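PDB 3GDI: period circadian protein homolog 2 from Mus musculus, which probably acts as a transcriptional regulator of the mammalian circadian clock, using its tandem PAS domains for protein-protein interactions. Local coordinates for residues 64-69 and 118-123; 213-218 and 227-232. All blocks are in the same frame, centred on the assembly; numbering follows the deposited sequence.

Contact 1 of 2, residues 64-69 and 118-123; sequences FLAPHD and IRYQPF
With CG of Y120 set anti to its carbonyl carbon (chi1 -69°), the phenol ring leans from just before strand 121-131 onto the loop 64-69, where A66 and P67 receive it. The methyl of A66 lies over one face: its CB is 4.3 Å from the centroid of the Y120 ring and 16° off the ring normal, a CH-pi contact displaced toward the rim. The nearest ring atom is CE1, 4.1 Å from A66 CB. Backbone as well as methyl meets the ring, since Y120 CE1 comes within 3.6 Å of A66 N and just as near A66 CA. Farther along, the two side chains of P67 and Y120 cross at about a right angle, and P67 CD meets Y120 OH at 3.6 Å. The carbonyl oxygen of F64 lies near the ring plane at its edge, a longer approach of 4.4 Å from O to Y120 CE1. Just past the ring the loop turns: D69 N donates to A66 O at 2.9 Å, a turn bond just before helix 70-76. D69 also forms a salt bridge through OD1 with R107, while the backbones of F64 and A66 bond to S109 and R107, at and just beyond the end of strand 104-108. The edge of the five-stranded PAS-A sheet thus holds the loop, and Y120, at the entry to the neighbouring strand and also touching R107 and S109, packs on it. No hydrogen bond joins the two segments directly. Their contact is dispersive, a tyrosine ring against a methyl group, a proline ring and a peptide, so its geometry rests on shape, while the directional bonds to the loop named here come from its own turn and from R107 and S109.

Contact 2 of 2, residues 213-218 and 227-232; sequences LAIHKK and FDYSPI
I215 on helix 209-221 meets Y229 and F227 on strand 227-235 within the second PAS fold, where the helix packs beside the outermost strand of the five-stranded antiparallel sheet. Helix and strand segments run almost exactly antiparallel, at 173°, with axes 10.6 Å apart at their closest. The inner part is apolar and gathers round I215, a buried residue. Its CG1 branch stands anti to the carbonyl carbon (chi1 -71°), which carries the terminal methyl to the strand: CD1 sits over one face of Y229, 4.2 Å from the ring centroid and 16° off the normal, in a CH-pi contact. The same CD1 touches I232 CD1 at 4.3 Å. L211, one turn earlier on the helix, touches both Y229 and I232, and W248 on the neighbouring strand touches I215, extending this apolar seam. The outer, solvent-facing part belongs to K218, an exposed residue of whose side chain the base touches the strand segment. Its CB lies 3.5 Å from F227 CZ, an oblique approach, and the rest of the chain runs away from the strand, with a bend at its last torsion. F227 stands between these two sides. Its own helix-facing contacts continue onto I219, and its backbone is paired with W248 in the sheet. No hydrogen bond crosses between helix and strand segments, so the sheet holds the strand while the helix meets it by van der Waals contact, its backbone included at F227. Where the two sides join, CZ of F227 presents the ring edge to a helix carbonyl, with I215 O lying near the ring plane at 3.7 Å from that carbon.

From the N terminus, the chain passes through strands 26-31 and 38-41 before loop 64-69, and contact 1 closes a long excursion when the residues leading into strand 121-131 return to that loop; helix 70-76 and strand 104-108 lie in between. The chain then completes the PAS-A sheet with strand 142-150 and enters the second PAS fold. There contact 2 closes a much shorter connection, bringing helix 209-221 against strand 227-235. The contacts neither nest nor cross: they follow in series, on opposite sides of the chain's centre. Their centres are about 36 Å apart, and each ties together parts of its own PAS domain.

Contact 1 of 2, residues 64-69 and 118-123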
ATOM      1  N   PHE A  64       0.329  -6.525  23.494  1.00 52.49           N
ATOM      2  CA  PHE A  64       1.281  -5.526  23.997  1.00 51.31           C
ATOM      3  C   PHE A  64       1.651  -4.475  22.949  1.00 50.67           C
ATOM      4  O   PHE A  64       2.603  -3.721  23.135  1.00 52.35           O
ATOM      5  CB  PHE A  64       2.569  -6.192  24.482  1.00 52.14           C
ATOM      6  CG  PHE A  64       2.344  -7.299  25.452  1.00 52.89           C
ATOM      7  CD1 PHE A  64       2.331  -8.620  25.022  1.00 52.67           C
ATOM      8  CD2 PHE A  64       2.077  -7.022  26.790  1.00 53.19           C
ATOM      9  CE1 PHE A  64       2.048  -9.650  25.907  1.00 53.92           C
ATOM     10  CE2 PHE A  64       1.791  -8.045  27.682  1.00 53.16           C
ATOM     11  CZ  PHE A  64       1.776  -9.361  27.238  1.00 52.26           C
ATOM     12  N   LEU A  65       0.900  -4.437  21.852  1.00 49.84           N
ATOM     13  CA  LEU A  65       1.125  -3.492  20.760  1.00 48.06           C
ATOM     14  C   LEU A  65       0.086  -2.375  20.788  1.00 49.51           C
ATOM     15  O   LEU A  65      -1.001  -2.535  21.343  1.00 49.84           O
ATOM     16  CB  LEU A  65       1.004  -4.206  19.410  1.00 46.77           C
ATOM     17  CG  LEU A  65       2.158  -4.918  18.708  1.00 45.89           C
ATOM     18  CD1 LEU A  65       3.270  -5.232  19.678  1.00 46.15           C
ATOM     19  CD2 LEU A  65       1.610  -6.174  18.040  1.00 42.07           C
ATOM     20  N   ALA A  66       0.420  -1.239  20.191  1.00 50.09           N
ATOM     21  CA  ALA A  66      -0.537  -0.153  20.117  1.00 51.43           C
ATOM     22  C   ALA A  66      -1.692  -0.788  19.340  1.00 53.51           C
ATOM     23  O   ALA A  66      -1.467  -1.549  18.394  1.00 52.12           O
ATOM     24  CB  ALA A  66       0.053   1.008  19.343  1.00 52.07           C
ATOM     25  N   PRO A  67      -2.941  -0.507  19.737  1.00 55.20           N
ATOM     26  CA  PRO A  67      -4.087  -1.094  19.031  1.00 55.91           C
ATOM     27  C   PRO A  67      -4.111  -0.847  17.520  1.00 55.47           C
ATOM     28  O   PRO A  67      -4.617  -1.673  16.764  1.00 55.96           O
ATOM     29  CB  PRO A  67      -5.286  -0.478  19.752  1.00 56.45           C
ATOM     30  CG  PRO A  67      -4.768  -0.328  21.167  1.00 54.51           C
ATOM     31  CD  PRO A  67      -3.387   0.252  20.920  1.00 55.72           C
ATOM     32  N   HIS A  68      -3.562   0.283  17.082  1.00 55.29           N
ATOM     33  CA  HIS A  68      -3.521   0.603  15.658  1.00 54.93           C
ATOM     34  C   HIS A  68      -2.468  -0.201  14.909  1.00 54.27           C
ATOM     35  O   HIS A  68      -2.572  -0.392  13.700  1.00 54.89           O
ATOM     36  CB  HIS A  68      -3.220   2.087  15.435  1.00 57.90           C
ATOM     37  CG  HIS A  68      -4.422   2.978  15.514  1.00 63.00           C
ATOM     38  ND1 HIS A  68      -5.023   3.322  16.706  1.00 66.35           N
ATOM     39  CD2 HIS A  68      -5.131   3.598  14.542  1.00 64.06           C
ATOM     40  CE1 HIS A  68      -6.051   4.116  16.465  1.00 65.69           C
ATOM     41  NE2 HIS A  68      -6.138   4.299  15.160  1.00 65.64           N
ATOM     42  N   ASP A  69      -1.446  -0.669  15.621  1.00 54.15           N
ATOM     43  CA  ASP A  69      -0.369  -1.415  14.989  1.00 51.97           C
ATOM     44  C   ASP A  69      -0.613  -2.911  14.870  1.00 51.97           C
ATOM     45  O   ASP A  69       0.136  -3.615  14.192  1.00 55.71           O
ATOM     46  CB  ASP A  69       0.944  -1.152  15.723  1.00 52.52           C
ATOM     47  CG  ASP A  69       1.303   0.324  15.756  1.00 54.33           C
ATOM     48  OD1 ASP A  69       1.114   0.997  14.718  1.00 53.33           O
ATOM     49  OD2 ASP A  69       1.782   0.813  16.809  1.00 54.72           O
ATOM     50  N   ILE A 118      -1.088   4.653  29.235  1.00 83.42           N
ATOM     51  CA  ILE A 118      -0.090   3.706  28.753  1.00 82.39           C
ATOM     52  C   ILE A 118       1.101   4.368  28.066  1.00 80.71           C
ATOM     53  O   ILE A 118       0.962   5.404  27.421  1.00 81.11           O
ATOM     54  CB  ILE A 118      -0.730   2.703  27.763  1.00 83.57           C
ATOM     55  CG1 ILE A 118      -1.821   3.404  26.940  1.00 84.77           C
ATOM     56  CG2 ILE A 118      -1.332   1.529  28.523  1.00 82.91           C
ATOM     57  CD1 ILE A 118      -1.350   4.602  26.123  1.00 84.40           C
ATOM     58  N   ARG A 119       2.274   3.763  28.206  1.00 78.69           N
ATOM     59  CA  ARG A 119       3.476   4.295  27.583  1.00 76.67           C
ATOM     60  C   ARG A 119       4.066   3.331  26.557  1.00 73.34           C
ATOM     61  O   ARG A 119       4.480   2.219  26.885  1.00 72.01           O
ATOM     62  CB  ARG A 119       4.518   4.644  28.648  1.00 79.96           C
ATOM     63  CG  ARG A 119       4.132   5.858  29.480  1.00 84.56           C
ATOM     64  CD  ARG A 119       5.341   6.514  30.136  1.00 87.48           C
ATOM     65  NE  ARG A 119       4.997   7.822  30.690  1.00 91.20           N
ATOM     66  CZ  ARG A 119       5.859   8.640  31.288  1.00 94.19           C
ATOM     67  NH1 ARG A 119       7.134   8.292  31.418  1.00 94.79           N
ATOM     68  NH2 ARG A 119       5.445   9.813  31.754  1.00 95.18           N
ATOM     69  N   TYR A 120       4.101   3.779  25.308  1.00 69.88           N
ATOM     70  CA  TYR A 120       4.619   2.981  24.205  1.00 66.03           C
ATOM     71  C   TYR A 120       6.026   3.393  23.783  1.00 64.87           C
ATOM     72  O   TYR A 120       6.479   4.496  24.072  1.00 66.14           O
ATOM     73  CB  TYR A 120       3.681   3.105  23.005  1.00 62.13           C
ATOM     74  CG  TYR A 120       2.349   2.433  23.198  1.00 60.01           C
ATOM     75  CD1 TYR A 120       2.227   1.052  23.092  1.00 58.08           C
ATOM     76  CD2 TYR A 120       1.210   3.173  23.504  1.00 59.69           C
ATOM     77  CE1 TYR A 120       1.012   0.424  23.285  1.00 57.15           C
ATOM     78  CE2 TYR A 120      -0.019   2.549  23.702  1.00 57.89           C
ATOM     79  CZ  TYR A 120      -0.107   1.175  23.592  1.00 56.96           C
ATOM     80  OH  TYR A 120      -1.307   0.543  23.812  1.00 56.81           O
ATOM     81  N   GLN A 121       6.713   2.492  23.097  1.00 63.49           N
ATOM     82  CA  GLN A 121       8.050   2.760  22.603  1.00 63.51           C
ATOM     83  C   GLN A 121       8.154   2.128  21.225  1.00 62.86           C
ATOM     84  O   GLN A 121       7.906   0.932  21.067  1.00 64.05           O
ATOM     85  CB  GLN A 121       9.096   2.137  23.514  1.00 66.42           C
ATOM     86  CG  GLN A 121       9.101   2.661  24.930  1.00 68.05           C
ATOM     87  CD  GLN A 121      10.094   1.917  25.790  1.00 69.93           C
ATOM     88  OE1 GLN A 121      11.306   1.981  25.556  1.00 69.96           O
ATOM     89  NE2 GLN A 121       9.590   1.191  26.786  1.00 69.36           N
ATOM     90  N   PRO A 122       8.521   2.922  20.207  1.00 61.11           N
ATOM     91  CA  PRO A 122       8.651   2.414  18.840  1.00 59.31           C
ATOM     92  C   PRO A 122       9.717   1.328  18.725  1.00 58.22           C
ATOM     93  O   PRO A 122      10.769   1.416  19.346  1.00 58.53           O
ATOM     94  CB  PRO A 122       8.996   3.669  18.045  1.00 59.25           C
ATOM     95  CG  PRO A 122       9.762   4.485  19.032  1.00 59.15           C
ATOM     96  CD  PRO A 122       8.942   4.332  20.284  1.00 59.95           C
ATOM     97  N   PHE A 123       9.431   0.301  17.933  1.00 57.55           N
ATOM     98  CA  PHE A 123      10.362  -0.808  17.734  1.00 57.31           C
ATOM     99  C   PHE A 123      10.426  -1.199  16.267  1.00 58.63           C
ATOM    100  O   PHE A 123       9.407  -1.257  15.581  1.00 58.75           O
ATOM    101  CB  PHE A 123       9.923  -2.029  18.550  1.00 54.53           C
ATOM    102  CG  PHE A 123      10.444  -2.040  19.950  1.00 53.61           C
ATOM    103  CD1 PHE A 123      11.672  -2.629  20.241  1.00 54.80           C
ATOM    104  CD2 PHE A 123       9.730  -1.435  20.975  1.00 53.11           C
ATOM    105  CE1 PHE A 123      12.185  -2.613  21.533  1.00 54.45           C
ATOM    106  CE2 PHE A 123      10.228  -1.411  22.273  1.00 53.67           C
ATOM    107  CZ  PHE A 123      11.460  -2.001  22.555  1.00 55.38           C
TER

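Contact 2 of 2, residues 213-218 and 227-232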
ATOM      1  N   LEU A 213       1.744  23.395  -5.229  1.00 49.53           N
ATOM      2  CA  LEU A 213       1.140  23.523  -6.547  1.00 52.02           C
ATOM      3  C   LEU A 213       2.203  23.790  -7.605  1.00 53.04           C
ATOM      4  O   LEU A 213       2.173  23.201  -8.686  1.00 55.55           O
ATOM      5  CB  LEU A 213       0.121  24.657  -6.557  1.00 53.26           C
ATOM      6  CG  LEU A 213      -0.582  24.845  -7.898  1.00 54.61           C
ATOM      7  CD1 LEU A 213      -1.406  23.606  -8.220  1.00 55.15           C
ATOM      8  CD2 LEU A 213      -1.467  26.078  -7.834  1.00 55.18           C
ATOM      9  N   ALA A 214       3.143  24.676  -7.287  1.00 51.52           N
ATOM     10  CA  ALA A 214       4.215  25.024  -8.210  1.00 50.02           C
ATOM     11  C   ALA A 214       5.216  23.890  -8.311  1.00 49.54           C
ATOM     12  O   ALA A 214       5.825  23.665  -9.352  1.00 51.38           O
ATOM     13  CB  ALA A 214       4.916  26.293  -7.747  1.00 49.45           C
ATOM     14  N   ILE A 215       5.391  23.167  -7.220  1.00 48.05           N
ATOM     15  CA  ILE A 215       6.332  22.072  -7.236  1.00 45.40           C
ATOM     16  C   ILE A 215       5.852  20.991  -8.185  1.00 45.32           C
ATOM     17  O   ILE A 215       6.633  20.459  -8.963  1.00 44.73           O
ATOM     18  CB  ILE A 215       6.529  21.511  -5.822  1.00 44.24           C
ATOM     19  CG1 ILE A 215       7.307  22.533  -4.995  1.00 45.60           C
ATOM     20  CG2 ILE A 215       7.270  20.195  -5.871  1.00 37.94           C
ATOM     21  CD1 ILE A 215       7.178  22.346  -3.489  1.00 51.38           C
ATOM     22  N   HIS A 216       4.567  20.665  -8.149  1.00 46.27           N
ATOM     23  CA  HIS A 216       4.098  19.627  -9.051  1.00 48.16           C
ATOM     24  C   HIS A 216       4.148  20.062 -10.511  1.00 48.43           C
ATOM     25  O   HIS A 216       4.452  19.253 -11.386  1.00 47.75           O
ATOM     26  CB  HIS A 216       2.706  19.145  -8.644  1.00 49.36           C
ATOM     27  CG  HIS A 216       2.711  18.356  -7.373  1.00 50.10           C
ATOM     28  ND1 HIS A 216       2.926  18.933  -6.141  1.00 52.83           N
ATOM     29  CD2 HIS A 216       2.632  17.023  -7.153  1.00 51.77           C
ATOM     30  CE1 HIS A 216       2.986  17.991  -5.218  1.00 51.52           C
ATOM     31  NE2 HIS A 216       2.813  16.821  -5.806  1.00 52.91           N
ATOM     32  N   LYS A 217       3.885  21.340 -10.770  1.00 50.40           N
ATOM     33  CA  LYS A 217       3.947  21.858 -12.134  1.00 51.68           C
ATOM     34  C   LYS A 217       5.352  21.651 -12.691  1.00 51.85           C
ATOM     35  O   LYS A 217       5.518  21.253 -13.843  1.00 49.74           O
ATOM     36  CB  LYS A 217       3.593  23.344 -12.168  1.00 51.82           C
ATOM     37  CG  LYS A 217       2.165  23.620 -11.769  1.00 54.97           C
ATOM     38  CD  LYS A 217       1.688  24.976 -12.259  1.00 58.26           C
ATOM     39  CE  LYS A 217       0.172  25.092 -12.106  1.00 60.29           C
ATOM     40  NZ  LYS A 217      -0.340  26.411 -12.563  1.00 62.14           N
ATOM     41  N   LYS A 218       6.365  21.915 -11.873  1.00 51.91           N
ATOM     42  CA  LYS A 218       7.730  21.725 -12.329  1.00 54.26           C
ATOM     43  C   LYS A 218       8.035  20.237 -12.464  1.00 54.39           C
ATOM     44  O   LYS A 218       8.782  19.833 -13.354  1.00 55.35           O
ATOM     45  CB  LYS A 218       8.733  22.362 -11.365  1.00 55.42           C
ATOM     46  CG  LYS A 218       8.582  23.866 -11.213  1.00 61.65           C
ATOM     47  CD  LYS A 218       9.726  24.462 -10.379  1.00 66.29           C
ATOM     48  CE  LYS A 218       9.510  25.954 -10.074  1.00 66.57           C
ATOM     49  NZ  LYS A 218       9.406  26.797 -11.301  1.00 69.17           N
ATOM     50  N   PHE A 227      14.945  17.678  -9.362  1.00 49.29           N
ATOM     51  CA  PHE A 227      15.276  19.084  -9.173  1.00 50.45           C
ATOM     52  C   PHE A 227      15.103  19.469  -7.709  1.00 51.77           C
ATOM     53  O   PHE A 227      14.260  18.916  -7.006  1.00 50.14           O
ATOM     54  CB  PHE A 227      14.417  19.981 -10.079  1.00 49.08           C
ATOM     55  CG  PHE A 227      12.994  20.148  -9.622  1.00 47.03           C
ATOM     56  CD1 PHE A 227      12.675  21.034  -8.592  1.00 43.63           C
ATOM     57  CD2 PHE A 227      11.960  19.455 -10.261  1.00 44.33           C
ATOM     58  CE1 PHE A 227      11.343  21.236  -8.206  1.00 44.59           C
ATOM     59  CE2 PHE A 227      10.629  19.649  -9.886  1.00 43.51           C
ATOM     60  CZ  PHE A 227      10.317  20.543  -8.856  1.00 43.05           C
ATOM     61  N   ASP A 228      15.908  20.425  -7.256  1.00 53.48           N
ATOM     62  CA  ASP A 228      15.865  20.867  -5.873  1.00 54.01           C
ATOM     63  C   ASP A 228      14.909  22.006  -5.574  1.00 55.70           C
ATOM     64  O   ASP A 228      14.637  22.869  -6.411  1.00 53.64           O
ATOM     65  CB  ASP A 228      17.257  21.278  -5.417  1.00 54.02           C
ATOM     66  CG  ASP A 228      18.238  20.133  -5.444  1.00 54.92           C
ATOM     67  OD1 ASP A 228      19.458  20.397  -5.406  1.00 54.62           O
ATOM     68  OD2 ASP A 228      17.792  18.969  -5.494  1.00 57.40           O
ATOM     69  N   TYR A 229      14.398  21.980  -4.353  1.00 57.61           N
ATOM     70  CA  TYR A 229      13.515  23.012  -3.868  1.00 60.89           C
ATOM     71  C   TYR A 229      13.633  23.016  -2.360  1.00 61.25           C
ATOM     72  O   TYR A 229      13.585  21.970  -1.720  1.00 63.01           O
ATOM     73  CB  TYR A 229      12.061  22.758  -4.256  1.00 65.31           C
ATOM     74  CG  TYR A 229      11.171  23.913  -3.861  1.00 69.89           C
ATOM     75  CD1 TYR A 229      10.838  24.911  -4.777  1.00 72.23           C
ATOM     76  CD2 TYR A 229      10.736  24.060  -2.541  1.00 73.48           C
ATOM     77  CE1 TYR A 229      10.097  26.033  -4.384  1.00 75.06           C
ATOM     78  CE2 TYR A 229      10.000  25.176  -2.138  1.00 75.61           C
ATOM     79  CZ  TYR A 229       9.685  26.158  -3.062  1.00 76.20           C
ATOM     80  OH  TYR A 229       8.971  27.264  -2.649  1.00 77.59           O
ATOM     81  N   SER A 230      13.796  24.206  -1.802  1.00 62.27           N
ATOM     82  CA  SER A 230      13.921  24.383  -0.365  1.00 60.72           C
ATOM     83  C   SER A 230      13.720  25.852  -0.035  1.00 57.88           C
ATOM     84  O   SER A 230      13.951  26.716  -0.881  1.00 58.87           O
ATOM     85  CB  SER A 230      15.304  23.931   0.096  1.00 62.46           C
ATOM     86  OG  SER A 230      16.293  24.382  -0.805  1.00 66.17           O
ATOM     87  N   PRO A 231      13.285  26.152   1.199  1.00 54.41           N
ATOM     88  CA  PRO A 231      13.002  25.143   2.217  1.00 52.07           C
ATOM     89  C   PRO A 231      11.509  24.842   2.276  1.00 50.23           C
ATOM     90  O   PRO A 231      10.682  25.642   1.845  1.00 50.41           O
ATOM     91  CB  PRO A 231      13.466  25.821   3.484  1.00 52.40           C
ATOM     92  CG  PRO A 231      12.896  27.207   3.272  1.00 53.85           C
ATOM     93  CD  PRO A 231      13.235  27.500   1.795  1.00 52.62           C
ATOM     94  N   ILE A 232      11.178  23.680   2.813  1.00 45.88           N
ATOM     95  CA  ILE A 232       9.800  23.274   2.984  1.00 43.90           C
ATOM     96  C   ILE A 232       9.759  22.808   4.433  1.00 43.04           C
ATOM     97  O   ILE A 232      10.704  22.178   4.902  1.00 42.83           O
ATOM     98  CB  ILE A 232       9.432  22.087   2.036  1.00 44.25           C
ATOM     99  CG1 ILE A 232       9.022  22.610   0.654  1.00 44.06           C
ATOM    100  CG2 ILE A 232       8.298  21.266   2.624  1.00 40.62           C
ATOM    101  CD1 ILE A 232       7.661  23.264   0.633  1.00 44.62           C
TER